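PDB 4D7R: Proline/betaine transporter, RALF from Rickettsia prowazekii str. Madrid E, which probably acts as a guanine-nucleotide exchange factor and is here an engineered chimera of a Rickettsia Sec7 domain and a Legionella capping domain. Local coordinates for residues A162-M167 and N190-T195; I166-D171 and D211-K216. One frame throughout, in Å; residues are numbered along the deposited sequence.

Both contacts belong to the Sec7 domain of the chimera and start from helix 155-173, each engaging a different one of two helices that follow each other in the chain. Contact 1, to the end of helix 185-191 and the turn after it, is partly buried and mixed: an amide side chain crosses another amide and lies along a leucine. Contact 2, to the end of helix 203-215, is buried, and made mainly by an isoleucine methyl against the backbone and side chain of Asn169, with a leucine beside it. The centres of the two contacts lie about 12 Å apart, and Thr165 CG2 joins the two by packing 4.0 Å from Ile213 CG1. No hydrogen bond crosses between the segments in either.

Contact 1 of 2, residues A162-M167 and N190-T195; sequences AYQTIM and NNLKGT
Gln164, in segment 162-167 of helix 155-173, faces Leu192 where the helix ending at Asn191 gives way to a turn; their CA atoms lie 8.2 Å apart, the nearest such pair. Residues 192-195 form a type II beta turn, with Gly194 at positive phi (66°). Leu192 O accepts from both Thr195 N and Thr195 OG1 on the same face of its carbonyl plane; the hydroxyl bond, 2.8 Å long, comes from above that plane. Gln164 supplies the whole of its segment's side of the contact. Its chain is bent at chi2 (-83°), and its aliphatic part runs past Leu192 in the opposite direction, CG resting 3.8 Å from Leu192 CD2. The Gln164 side chain crosses that of Asn191 at about a right angle, with their amide planes 72° apart. Gln164 OE1 lies 3.4 Å from Asn191 OD1, but two acceptors cannot bond, and OE1 also lies 3.8 Å from Asn191 CB. Asn191 ND2 instead makes a weak hydrogen bond to Gln187 O, one turn back. Within the Sec7 part this joins helix 155-173 to helix 185-191 and its following turn. Leu192 also packs on Leu206 of helix 203-215, while Thr165 touches Ile209 of that helix and Leu113 of helix 112-121.

Contact 2 of 2, residues I166-D171 and D211-K216; sequences IMLNTD and DEIEAK
Ile213 turns CG2 anti to its backbone N and CG1 beside it (chi1 -75°), which presents the CG2 methyl to Asn169 in segment 166-171 of helix 155-173. Asn169, with its CG swung trans to N (chi1 -180°), brings OD1, the near end of its amide, toward that methyl. The CA atoms of Asn169 and Ile213 lie 6.2 Å apart. The CG2 methyl of Ile213 makes the closest approach, 3.8 Å from Asn169 CA and 4.0 Å from Asn169 N, against the helix backbone itself. Asn169 OD1 is 4.1 Å from the same CG2, the two side chains crossing at about a right angle. Leu168 adds an apolar flank, its CD2 4.4 Å from Ile213 CG2. The amide oxygen is not left to the methyl: Asn169 OD1 accepts a hydrogen bond from Phe218 N, just past the end of helix 203-215, and so ties the chain leaving that helix back to helix 155-173. From the other helix, Ile213 O bonds to His173 NE2, a second polar link beside the apolar one. Ile213 also packs on Leu113 and Arg117 of helix 112-121. The contact joins helix 155-173 to the end of helix 203-215 in the later part of the Sec7 domain; side-chain packing between helices, tied at its margin by polar links to a helix end, is consistent with the all-helical Sec7 fold.

Contact 1 of 2, residues A162-M167 and N190-T195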
# COMPACT_ATOMS: atom_id res chain seq x y z
N ALA A 162 -16.41 -0.38 -5.54
CA ALA A 162 -15.58 -0.99 -4.53
C ALA A 162 -15.07 0.05 -3.52
O ALA A 162 -15.17 -0.18 -2.35
CB ALA A 162 -14.42 -1.73 -5.16
N TYR A 163 -14.56 1.19 -3.98
CA TYR A 163 -14.05 2.18 -3.05
C TYR A 163 -15.15 2.83 -2.22
O TYR A 163 -14.95 3.08 -1.06
CB TYR A 163 -13.01 3.15 -3.63
CG TYR A 163 -13.44 4.34 -4.43
CD1 TYR A 163 -14.19 5.34 -3.87
CD2 TYR A 163 -13.04 4.50 -5.74
CE1 TYR A 163 -14.56 6.42 -4.61
CE2 TYR A 163 -13.40 5.57 -6.46
CZ TYR A 163 -14.15 6.53 -5.89
OH TYR A 163 -14.50 7.61 -6.61
N GLN A 164 -16.33 2.99 -2.82
CA GLN A 164 -17.49 3.54 -2.11
C GLN A 164 -17.97 2.55 -1.04
O GLN A 164 -18.40 2.99 0.02
CB GLN A 164 -18.63 3.94 -3.07
CG GLN A 164 -18.31 5.15 -3.95
CD GLN A 164 -18.55 6.49 -3.30
OE1 GLN A 164 -19.25 6.63 -2.29
NE2 GLN A 164 -18.05 7.54 -3.94
N THR A 165 -17.85 1.24 -1.29
CA THR A 165 -18.28 0.18 -0.36
C THR A 165 -17.31 0.14 0.82
O THR A 165 -17.73 -0.01 1.96
CB THR A 165 -18.37 -1.19 -1.09
OG1 THR A 165 -19.33 -1.11 -2.13
CG2 THR A 165 -18.75 -2.32 -0.17
N ILE A 166 -16.01 0.24 0.52
CA ILE A 166 -14.95 0.27 1.54
C ILE A 166 -15.14 1.52 2.44
O ILE A 166 -15.07 1.41 3.66
CB ILE A 166 -13.55 0.22 0.84
CG1 ILE A 166 -13.29 -1.19 0.26
CG2 ILE A 166 -12.47 0.62 1.81
CD1 ILE A 166 -12.17 -1.29 -0.74
N MET A 167 -15.45 2.68 1.85
CA MET A 167 -15.69 3.89 2.63
C MET A 167 -17.01 3.77 3.42
O MET A 167 -17.08 4.25 4.55
CB MET A 167 -15.71 5.14 1.73
CG MET A 167 -14.33 5.74 1.47
SD MET A 167 -13.33 6.10 2.95
CE MET A 167 -14.45 7.12 3.95
N ASN A 190 -27.23 8.22 -4.18
CA ASN A 190 -26.90 9.55 -4.71
C ASN A 190 -25.44 9.64 -5.14
O ASN A 190 -25.15 10.14 -6.22
CB ASN A 190 -27.27 10.64 -3.70
CG ASN A 190 -27.11 12.05 -4.24
OD1 ASN A 190 -27.91 12.52 -5.06
ND2 ASN A 190 -26.07 12.75 -3.80
N ASN A 191 -24.51 9.14 -4.31
CA ASN A 191 -23.08 9.12 -4.61
C ASN A 191 -22.77 8.31 -5.86
O ASN A 191 -21.86 8.65 -6.61
CB ASN A 191 -22.29 8.56 -3.42
CG ASN A 191 -21.91 9.61 -2.40
OD1 ASN A 191 -20.75 9.72 -1.99
ND2 ASN A 191 -22.86 10.40 -1.96
N LEU A 192 -23.55 7.24 -6.08
CA LEU A 192 -23.33 6.33 -7.18
C LEU A 192 -24.22 6.57 -8.38
O LEU A 192 -24.16 5.79 -9.34
CB LEU A 192 -23.46 4.89 -6.68
CG LEU A 192 -22.38 4.43 -5.67
CD1 LEU A 192 -22.80 3.15 -5.04
CD2 LEU A 192 -21.03 4.23 -6.37
N LYS A 193 -25.03 7.64 -8.35
CA LYS A 193 -25.95 7.99 -9.45
C LYS A 193 -25.13 8.27 -10.70
O LYS A 193 -24.15 9.00 -10.63
CB LYS A 193 -26.80 9.22 -9.07
CG LYS A 193 -27.95 9.45 -10.06
CD LYS A 193 -28.69 10.77 -9.84
CE LYS A 193 -29.79 10.95 -10.87
NZ LYS A 193 -30.56 12.20 -10.65
N GLY A 194 -25.50 7.62 -11.80
CA GLY A 194 -24.81 7.76 -13.08
C GLY A 194 -23.37 7.27 -13.17
O GLY A 194 -22.71 7.52 -14.19
N THR A 195 -22.85 6.54 -12.15
CA THR A 195 -21.45 6.05 -12.17
C THR A 195 -21.31 4.67 -12.84
O THR A 195 -20.18 4.21 -13.05
CB THR A 195 -20.82 6.00 -10.78
OG1 THR A 195 -21.53 5.03 -10.02
CG2 THR A 195 -20.79 7.35 -10.08

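Contact 2 of 2, residues I166-D171 and D211-K216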
# COMPACT_ATOMS: atom_id res chain seq x y z
N ILE A 166 -16.01 0.24 0.52
CA ILE A 166 -14.95 0.27 1.54
C ILE A 166 -15.14 1.52 2.44
O ILE A 166 -15.07 1.41 3.66
CB ILE A 166 -13.55 0.22 0.84
CG1 ILE A 166 -13.29 -1.19 0.26
CG2 ILE A 166 -12.47 0.62 1.81
CD1 ILE A 166 -12.17 -1.29 -0.74
N MET A 167 -15.45 2.68 1.85
CA MET A 167 -15.69 3.89 2.63
C MET A 167 -17.01 3.77 3.42
O MET A 167 -17.08 4.25 4.55
CB MET A 167 -15.71 5.14 1.73
CG MET A 167 -14.33 5.74 1.47
SD MET A 167 -13.33 6.10 2.95
CE MET A 167 -14.45 7.12 3.95
N LEU A 168 -18.02 3.07 2.83
CA LEU A 168 -19.33 2.85 3.48
C LEU A 168 -19.08 2.02 4.75
O LEU A 168 -19.64 2.34 5.80
CB LEU A 168 -20.32 2.14 2.54
CG LEU A 168 -21.67 1.81 3.20
CD1 LEU A 168 -22.43 3.11 3.62
CD2 LEU A 168 -22.48 0.87 2.35
N ASN A 169 -18.21 0.99 4.65
CA ASN A 169 -17.81 0.13 5.79
C ASN A 169 -17.24 0.98 6.95
O ASN A 169 -17.70 0.84 8.09
CB ASN A 169 -16.78 -0.89 5.33
CG ASN A 169 -16.35 -1.79 6.44
OD1 ASN A 169 -17.15 -2.56 6.99
ND2 ASN A 169 -15.09 -1.67 6.83
N THR A 170 -16.31 1.89 6.65
CA THR A 170 -15.77 2.82 7.66
C THR A 170 -16.88 3.69 8.23
O THR A 170 -17.00 3.81 9.45
CB THR A 170 -14.64 3.70 7.06
OG1 THR A 170 -13.47 2.91 6.92
CG2 THR A 170 -14.32 4.93 7.91
N ASP A 171 -17.73 4.26 7.37
CA ASP A 171 -18.80 5.15 7.83
C ASP A 171 -19.73 4.43 8.80
O ASP A 171 -19.97 4.94 9.91
CB ASP A 171 -19.59 5.70 6.61
CG ASP A 171 -20.45 6.87 6.99
OD1 ASP A 171 -21.53 6.66 7.54
OD2 ASP A 171 -19.99 8.01 6.82
N ASP A 211 -27.05 -3.26 3.04
CA ASP A 211 -27.55 -4.07 4.17
C ASP A 211 -26.53 -5.06 4.72
O ASP A 211 -26.41 -5.18 5.95
CB ASP A 211 -28.84 -4.84 3.78
CG ASP A 211 -30.07 -4.00 3.50
OD1 ASP A 211 -30.07 -2.79 3.84
OD2 ASP A 211 -31.06 -4.56 2.98
N GLU A 212 -25.81 -5.77 3.84
CA GLU A 212 -24.83 -6.75 4.25
C GLU A 212 -23.63 -6.11 4.94
O GLU A 212 -23.19 -6.64 5.95
CB GLU A 212 -24.39 -7.67 3.11
CG GLU A 212 -25.50 -8.60 2.61
CD GLU A 212 -26.10 -9.55 3.63
OE1 GLU A 212 -25.32 -10.24 4.34
OE2 GLU A 212 -27.34 -9.62 3.70
N ILE A 213 -23.15 -5.00 4.43
CA ILE A 213 -22.06 -4.31 5.04
C ILE A 213 -22.49 -3.78 6.41
O ILE A 213 -21.75 -3.83 7.33
CB ILE A 213 -21.57 -3.18 4.14
CG1 ILE A 213 -20.78 -3.79 3.02
CG2 ILE A 213 -20.66 -2.22 4.90
CD1 ILE A 213 -19.49 -4.42 3.51
N GLU A 214 -23.66 -3.21 6.49
CA GLU A 214 -24.22 -2.76 7.76
C GLU A 214 -24.23 -3.90 8.78
O GLU A 214 -23.75 -3.72 9.91
CB GLU A 214 -25.62 -2.17 7.57
CG GLU A 214 -26.32 -1.78 8.86
CD GLU A 214 -27.71 -1.24 8.62
OE1 GLU A 214 -28.57 -2.01 8.12
OE2 GLU A 214 -27.94 -0.05 8.90
N ALA A 215 -24.73 -5.09 8.38
CA ALA A 215 -24.84 -6.25 9.26
C ALA A 215 -23.51 -6.91 9.59
O ALA A 215 -23.38 -7.51 10.67
CB ALA A 215 -25.79 -7.27 8.66
N LYS A 216 -22.54 -6.84 8.67
CA LYS A 216 -21.26 -7.50 8.87
C LYS A 216 -20.14 -6.65 8.28
O LYS A 216 -20.03 -6.58 7.05
CB LYS A 216 -21.31 -8.89 8.22
CG LYS A 216 -20.26 -9.88 8.72
CD LYS A 216 -19.72 -10.79 7.60
CE LYS A 216 -20.76 -11.70 6.97
NZ LYS A 216 -20.21 -12.48 5.84